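Beta chain (Acipenser stellatus, PDB 6IYI) binds haem and, as the beta subunit of a tetrameric haemoglobin, probably carries oxygen in the blood of the sturgeon. Local coordinates at residues Cys109-Leu114 against Asp125-Trp130. Residues are numbered along the deposited sequence; the frame is centred on the assembly and turned at random.
Sequences CLSIVL and DVHAAW
Leu114 meets Trp130 in the apolar half of this contact between helix 101-118 and helix 124-142, the G and H helices of the globin fold. Its CD1 methyl lies over one face of the indole, 3.8 Å from CE3 of Trp130 and displaced toward the rim. A CH-pi interaction is supported by two measures: Leu114 CD1 stands 4.2 Å from the centroid of the six-membered ring of Trp130, and that line leans 24° from the ring normal. The two side chains cross at about a right angle, and of Leu114 it is the CD1 methyl that touches the ring. Outside the pair, Trp130 also packs on Ile11, Leu14 and Trp15 of helix 5-15 and on Ile75 of helix 58-76, which places the indole in the core between four helices.

The polar half joins Ser111 to His127 through a water. Ser111 OG comes within 3.5 Å of His127 CD2, obliquely to the ring, with no direct hydrogen bond between the residues. Instead the water oxygen is hydrogen-bonded to Ser111 OG (2.7 Å) and His127 NE2 (2.6 Å), meeting the imidazole at its edge and in its plane. Both side chains extend anti to their backbone nitrogens (chi1 -173° for Ser111, 172° for His127), which carries OG and the imidazole into the gap between the helices. Ser111 OG is also hydrogen-bonded to Tyr122 OH, and the ring of Tyr122 meets that of His127. On the other nitrogen, His127 ND1 is hydrogen-bonded to a basic side chain of a neighbouring subunit.

Between segments 109-114 and 125-130 the closest CA atoms, those of Ser111 and Trp130, are 7.3 Å apart. The segments are thus joined by one CH-pi contact and one water bridge, and with both ring nitrogens engaged, the rotation of the His127 imidazole is probably fixed beside the subunit interface.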
loop_
_atom_site.group_PDB
_atom_site.type_symbol
_atom_site.label_atom_id
_atom_site.label_comp_id
_atom_site.label_asym_id
_atom_site.label_seq_id
_atom_site.Cartn_x
_atom_site.Cartn_y
_atom_site.Cartn_z
ATOM N N CYS B 109 -3.204 6.539 -13.167
ATOM C CA CYS B 109 -4.102 6.862 -14.233
ATOM C C CYS B 109 -3.466 7.831 -15.231
ATOM O O CYS B 109 -3.586 7.648 -16.419
ATOM C CB CYS B 109 -5.443 7.372 -13.681
ATOM S SG CYS B 109 -6.435 6.038 -12.953
ATOM N N LEU B 110 -2.775 8.835 -14.704
ATOM C CA LEU B 110 -2.148 9.868 -15.469
ATOM C C LEU B 110 -1.063 9.252 -16.345
ATOM O O LEU B 110 -1.057 9.508 -17.525
ATOM C CB LEU B 110 -1.606 11.018 -14.571
ATOM C CG LEU B 110 -0.721 12.059 -15.271
ATOM C CD1 LEU B 110 -1.512 12.754 -16.370
ATOM C CD2 LEU B 110 -0.131 13.090 -14.316
ATOM N N SER B 111 -0.172 8.443 -15.797
ATOM C CA SER B 111 0.850 7.771 -16.612
ATOM C C SER B 111 0.247 6.937 -17.732
ATOM O O SER B 111 0.750 6.949 -18.853
ATOM C CB SER B 111 1.723 6.926 -15.742
ATOM O OG SER B 111 2.836 6.379 -16.493
ATOM N N ILE B 112 -0.831 6.199 -17.403
ATOM C CA ILE B 112 -1.566 5.348 -18.393
ATOM C C ILE B 112 -2.114 6.195 -19.550
ATOM O O ILE B 112 -2.003 5.842 -20.779
ATOM C CB ILE B 112 -2.693 4.511 -17.663
ATOM C CG1 ILE B 112 -2.053 3.264 -17.019
ATOM C CG2 ILE B 112 -3.784 4.020 -18.605
ATOM C CD1 ILE B 112 -2.875 2.629 -15.905
ATOM N N VAL B 113 -2.689 7.318 -19.171
ATOM C CA VAL B 113 -3.218 8.240 -20.175
ATOM C C VAL B 113 -2.105 8.821 -21.092
ATOM O O VAL B 113 -2.283 8.893 -22.336
ATOM C CB VAL B 113 -4.032 9.384 -19.494
ATOM C CG1 VAL B 113 -4.394 10.510 -20.494
ATOM C CG2 VAL B 113 -5.309 8.809 -18.966
ATOM N N LEU B 114 -0.979 9.237 -20.494
ATOM C CA LEU B 114 0.129 9.741 -21.280
ATOM C C LEU B 114 0.637 8.683 -22.262
ATOM O O LEU B 114 0.938 9.008 -23.386
ATOM C CB LEU B 114 1.272 10.193 -20.392
ATOM C CG LEU B 114 0.929 11.406 -19.519
ATOM C CD1 LEU B 114 2.145 11.694 -18.672
ATOM C CD2 LEU B 114 0.521 12.628 -20.304
ATOM N N ASP B 125 12.524 5.758 -20.993
ATOM C CA ASP B 125 13.203 6.853 -20.292
ATOM C C ASP B 125 12.271 8.036 -20.021
ATOM O O ASP B 125 12.385 8.715 -19.002
ATOM C CB ASP B 125 14.500 7.295 -21.051
ATOM C CG ASP B 125 14.221 8.117 -22.315
ATOM O OD1 ASP B 125 13.721 7.561 -23.299
ATOM O OD2 ASP B 125 14.458 9.353 -22.301
ATOM N N VAL B 126 11.379 8.332 -20.963
ATOM C CA VAL B 126 10.468 9.474 -20.779
ATOM C C VAL B 126 9.439 9.048 -19.697
ATOM O O VAL B 126 9.122 9.852 -18.783
ATOM C CB VAL B 126 9.816 9.862 -22.108
ATOM C CG1 VAL B 126 8.527 10.660 -21.871
ATOM C CG2 VAL B 126 10.855 10.626 -23.029
ATOM N N HIS B 127 8.961 7.804 -19.806
ATOM C CA HIS B 127 8.044 7.168 -18.756
ATOM C C HIS B 127 8.719 7.224 -17.389
ATOM O O HIS B 127 8.140 7.702 -16.467
ATOM C CB HIS B 127 7.574 5.761 -19.261
ATOM C CG HIS B 127 6.820 4.908 -18.284
ATOM N ND1 HIS B 127 6.672 3.552 -18.480
ATOM C CD2 HIS B 127 6.113 5.207 -17.187
ATOM C CE1 HIS B 127 5.951 3.040 -17.503
ATOM N NE2 HIS B 127 5.586 4.026 -16.704
ATOM N N ALA B 128 9.988 6.893 -17.301
ATOM C CA ALA B 128 10.715 6.906 -16.027
ATOM C C ALA B 128 10.781 8.292 -15.440
ATOM O O ALA B 128 10.569 8.505 -14.214
ATOM C CB ALA B 128 12.130 6.307 -16.162
ATOM N N ALA B 129 11.056 9.263 -16.298
ATOM C CA ALA B 129 11.075 10.639 -15.795
ATOM C C ALA B 129 9.689 11.098 -15.311
ATOM O O ALA B 129 9.605 11.804 -14.311
ATOM C CB ALA B 129 11.549 11.594 -16.892
ATOM N N TRP B 130 8.639 10.776 -16.078
ATOM C CA TRP B 130 7.310 11.114 -15.677
ATOM C C TRP B 130 6.859 10.367 -14.366
ATOM O O TRP B 130 6.187 10.950 -13.537
ATOM C CB TRP B 130 6.332 10.940 -16.841
ATOM C CG TRP B 130 6.278 12.154 -17.583
ATOM C CD1 TRP B 130 6.995 12.473 -18.689
ATOM C CD2 TRP B 130 5.498 13.306 -17.271
ATOM N NE1 TRP B 130 6.706 13.782 -19.087
ATOM C CE2 TRP B 130 5.771 14.285 -18.242
ATOM C CE3 TRP B 130 4.531 13.579 -16.318
ATOM C CZ2 TRP B 130 5.161 15.520 -18.231
ATOM C CZ3 TRP B 130 3.951 14.794 -16.314
ATOM C CH2 TRP B 130 4.245 15.745 -17.281
HETATM O O HOH W 1 4.197 4.954 -14.660
#